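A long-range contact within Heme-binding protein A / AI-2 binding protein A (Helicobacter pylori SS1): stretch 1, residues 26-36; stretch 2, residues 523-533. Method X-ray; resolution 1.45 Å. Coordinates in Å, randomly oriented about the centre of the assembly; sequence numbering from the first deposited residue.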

# COMPACT_ATOMS: atom_id res chain seq x y z
N GLN A 26 -0.36 -4.47 32.87
CA GLN A 26 1.05 -4.41 33.27
C GLN A 26 1.89 -5.60 32.79
O GLN A 26 3.03 -5.44 32.34
CB GLN A 26 1.14 -4.32 34.81
CG GLN A 26 2.55 -4.25 35.38
CD GLN A 26 3.42 -3.17 34.75
OE1 GLN A 26 3.08 -1.98 34.81
NE2 GLN A 26 4.56 -3.57 34.19
N LYS A 27 1.30 -6.79 32.86
CA LYS A 27 1.96 -8.00 32.42
C LYS A 27 2.25 -8.01 30.91
O LYS A 27 3.05 -8.82 30.44
CB LYS A 27 1.12 -9.22 32.78
CG LYS A 27 0.89 -9.43 34.28
CD LYS A 27 0.61 -10.90 34.57
CE LYS A 27 -0.39 -11.15 35.68
NZ LYS A 27 -0.43 -12.61 35.97
N ARG A 28 1.56 -7.16 30.14
CA ARG A 28 1.78 -7.08 28.70
C ARG A 28 3.12 -6.47 28.35
O ARG A 28 3.63 -6.75 27.26
CB ARG A 28 0.66 -6.32 28.02
CG ARG A 28 -0.66 -7.07 28.10
CD ARG A 28 -1.74 -6.30 27.38
NE ARG A 28 -3.00 -7.01 27.33
CZ ARG A 28 -4.03 -6.67 26.56
NH1 ARG A 28 -4.01 -5.58 25.82
NH2 ARG A 28 -5.12 -7.42 26.62
N PHE A 29 3.70 -5.61 29.18
CA PHE A 29 4.88 -4.87 28.79
C PHE A 29 6.17 -5.67 28.79
O PHE A 29 6.33 -6.59 29.61
CB PHE A 29 5.07 -3.66 29.71
CG PHE A 29 4.08 -2.56 29.46
CD1 PHE A 29 2.87 -2.56 30.12
CD2 PHE A 29 4.34 -1.57 28.54
CE1 PHE A 29 1.94 -1.59 29.83
CE2 PHE A 29 3.42 -0.57 28.26
CZ PHE A 29 2.24 -0.59 28.95
N GLY A 30 6.98 -5.38 27.78
CA GLY A 30 8.34 -5.91 27.73
C GLY A 30 8.51 -6.92 26.61
O GLY A 30 7.66 -7.82 26.41
N GLY A 31 9.66 -6.82 25.97
CA GLY A 31 10.14 -7.89 25.10
C GLY A 31 10.56 -7.45 23.74
O GLY A 31 10.43 -6.26 23.37
N VAL A 32 11.13 -8.40 23.01
CA VAL A 32 11.61 -8.22 21.66
C VAL A 32 10.74 -9.04 20.70
O VAL A 32 10.58 -10.25 20.85
CB VAL A 32 13.09 -8.59 21.48
CG1 VAL A 32 13.60 -8.38 20.07
CG2 VAL A 32 13.97 -8.02 22.58
N LEU A 33 10.23 -8.37 19.68
CA LEU A 33 9.49 -9.04 18.61
C LEU A 33 10.36 -9.13 17.38
O LEU A 33 10.93 -8.13 16.95
CB LEU A 33 8.23 -8.26 18.27
CG LEU A 33 7.43 -8.76 17.06
CD1 LEU A 33 6.73 -10.06 17.36
CD2 LEU A 33 6.40 -7.75 16.57
N VAL A 34 10.50 -10.34 16.85
CA VAL A 34 11.23 -10.58 15.57
C VAL A 34 10.19 -10.85 14.49
O VAL A 34 9.52 -11.90 14.53
CB VAL A 34 12.26 -11.70 15.66
CG1 VAL A 34 13.05 -11.73 14.35
CG2 VAL A 34 13.26 -11.41 16.77
N PHE A 35 10.03 -9.91 13.58
CA PHE A 35 9.05 -9.97 12.48
C PHE A 35 9.88 -10.28 11.24
O PHE A 35 10.94 -9.68 11.06
CB PHE A 35 8.44 -8.59 12.35
CG PHE A 35 7.48 -8.37 11.22
CD1 PHE A 35 7.90 -7.94 9.98
CD2 PHE A 35 6.12 -8.47 11.39
CE1 PHE A 35 6.99 -7.70 8.96
CE2 PHE A 35 5.20 -8.21 10.39
CZ PHE A 35 5.66 -7.83 9.15
N ALA A 36 9.38 -11.15 10.39
CA ALA A 36 10.08 -11.43 9.14
C ALA A 36 9.13 -11.28 7.96
O ALA A 36 7.94 -11.57 7.99
CB ALA A 36 10.65 -12.86 9.17
N VAL A 523 -1.71 -2.36 9.09
CA VAL A 523 -1.71 -3.48 10.02
C VAL A 523 -0.39 -3.79 10.71
O VAL A 523 -0.35 -4.53 11.68
CB VAL A 523 -2.27 -4.78 9.36
CG1 VAL A 523 -3.64 -4.52 8.75
CG2 VAL A 523 -1.31 -5.30 8.30
N ASN A 524 0.70 -3.31 10.11
CA ASN A 524 2.05 -3.58 10.62
C ASN A 524 2.62 -2.54 11.53
O ASN A 524 3.83 -2.41 11.67
CB ASN A 524 3.00 -3.94 9.47
CG ASN A 524 2.54 -5.22 8.78
OD1 ASN A 524 2.24 -6.22 9.43
ND2 ASN A 524 2.41 -5.17 7.46
N ARG A 525 1.73 -1.80 12.19
CA ARG A 525 2.08 -1.03 13.38
C ARG A 525 2.11 -2.02 14.55
O ARG A 525 1.21 -2.87 14.68
CB ARG A 525 1.00 0.01 13.65
CG ARG A 525 1.09 1.14 12.64
CD ARG A 525 -0.07 2.11 12.77
NE ARG A 525 -1.33 1.47 12.43
CZ ARG A 525 -2.50 1.92 12.79
NH1 ARG A 525 -2.61 2.96 13.58
NH2 ARG A 525 -3.58 1.30 12.33
N PHE A 526 3.19 -1.99 15.34
CA PHE A 526 3.40 -2.97 16.40
C PHE A 526 3.09 -2.45 17.78
O PHE A 526 3.33 -3.15 18.74
CB PHE A 526 4.87 -3.47 16.35
CG PHE A 526 5.23 -4.08 15.03
CD1 PHE A 526 4.54 -5.17 14.50
CD2 PHE A 526 6.25 -3.53 14.28
CE1 PHE A 526 4.78 -5.66 13.23
CE2 PHE A 526 6.55 -4.07 13.03
CZ PHE A 526 5.84 -5.14 12.51
N PHE A 527 2.60 -1.22 17.96
CA PHE A 527 2.33 -0.66 19.27
C PHE A 527 1.39 -1.45 20.16
O PHE A 527 1.47 -1.25 21.38
CB PHE A 527 2.03 0.85 19.21
CG PHE A 527 0.79 1.32 18.46
CD1 PHE A 527 0.07 0.61 17.50
CD2 PHE A 527 0.40 2.62 18.70
CE1 PHE A 527 -1.02 1.17 16.81
CE2 PHE A 527 -0.65 3.20 18.01
CZ PHE A 527 -1.37 2.48 17.08
N LYS A 528 0.48 -2.25 19.61
CA LYS A 528 -0.50 -3.03 20.41
C LYS A 528 -0.06 -4.46 20.57
O LYS A 528 -0.72 -5.25 21.22
CB LYS A 528 -1.92 -2.98 19.83
CG LYS A 528 -2.39 -1.60 19.43
CD LYS A 528 -2.30 -0.60 20.58
CE LYS A 528 -2.78 0.78 20.15
NZ LYS A 528 -2.64 1.79 21.21
N VAL A 529 1.08 -4.85 19.97
CA VAL A 529 1.52 -6.26 20.03
C VAL A 529 2.25 -6.51 21.34
O VAL A 529 3.02 -5.66 21.79
CB VAL A 529 2.45 -6.59 18.83
CG1 VAL A 529 2.93 -8.04 18.89
CG2 VAL A 529 1.61 -6.42 17.57
N TYR A 530 2.03 -7.67 21.96
CA TYR A 530 2.76 -7.96 23.19
C TYR A 530 3.00 -9.44 23.22
O TYR A 530 2.46 -10.25 22.43
CB TYR A 530 1.97 -7.52 24.45
CG TYR A 530 0.64 -8.19 24.68
CD1 TYR A 530 -0.53 -7.75 24.04
CD2 TYR A 530 0.52 -9.32 25.46
CE1 TYR A 530 -1.74 -8.37 24.23
CE2 TYR A 530 -0.69 -9.92 25.66
CZ TYR A 530 -1.86 -9.44 25.08
OH TYR A 530 -3.09 -10.04 25.32
N LEU A 531 3.91 -9.80 24.13
CA LEU A 531 4.25 -11.21 24.34
C LEU A 531 3.64 -11.71 25.64
O LEU A 531 3.78 -11.08 26.68
CB LEU A 531 5.77 -11.33 24.38
CG LEU A 531 6.53 -10.72 23.21
CD1 LEU A 531 8.05 -10.98 23.35
CD2 LEU A 531 5.98 -11.21 21.87
N GLU A 532 2.93 -12.83 25.52
CA GLU A 532 2.12 -13.31 26.63
C GLU A 532 3.07 -13.83 27.68
O GLU A 532 4.03 -14.53 27.36
CB GLU A 532 1.20 -14.41 26.20
CG GLU A 532 0.36 -14.67 27.44
CD GLU A 532 -0.90 -15.40 27.08
OE1 GLU A 532 -0.72 -16.59 26.71
OE2 GLU A 532 -1.95 -14.73 27.17
N LYS A 533 2.83 -13.44 28.93
CA LYS A 533 3.68 -13.98 30.01
C LYS A 533 2.83 -14.44 31.19
O LYS A 533 3.24 -15.50 31.68
CB LYS A 533 4.66 -12.95 30.57
CG LYS A 533 5.48 -12.19 29.56
CD LYS A 533 5.66 -10.79 30.11
CE LYS A 533 6.40 -9.87 29.17
NZ LYS A 533 5.82 -9.63 27.83
OXT LYS A 533 1.86 -13.76 31.59
O HOH W 1 1.72 -10.86 29.20
O HOH W 2 5.27 -7.56 25.26

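The two stretches, almost 490 residues apart in sequence, pack without a single direct backbone-to-backbone hydrogen bond; side chains and two waters join them. Asn524 points toward stretch 1, its OD1 lying 3.7 Å from CE2 of Phe35. Phe526 then opens a type I turn that closes at Val529, and its buried ring supplies the apolar surface that the inward-pointing residues of the 32-36 strand need: its CZ sits over one face of the Phe35 ring, 3.5 Å from Phe35 CD2, with the planes inclined at 58°, while its CD1 lies 3.8 Å from Leu33 CD2. That same Leu33 methyl meets Val529 CG1 at 4.2 Å.

At Tyr530 the chemistry changes. The flat ring receives the Arg28 side chain over its face, with Arg28 CG 3.7 Å from the ring centroid in a CH-pi contact and Arg28 NE 3.5 Å from Tyr530 CZ. Leu531 sends CD1 to 4.1 Å from Gly31 CA, where a CB on Gly31 would clash; water 2 links Leu531 N to the carbonyls of Arg28 and Gly30. Glu532 turns away. Lys533 lays its aliphatic chain along the loop, and its ammonium, rich in donors, hydrogen-bonds from NZ to Gly30 O (2.9 Å) and Leu531 O (2.8 Å). Water 1 joins Lys533 N to Lys27 O.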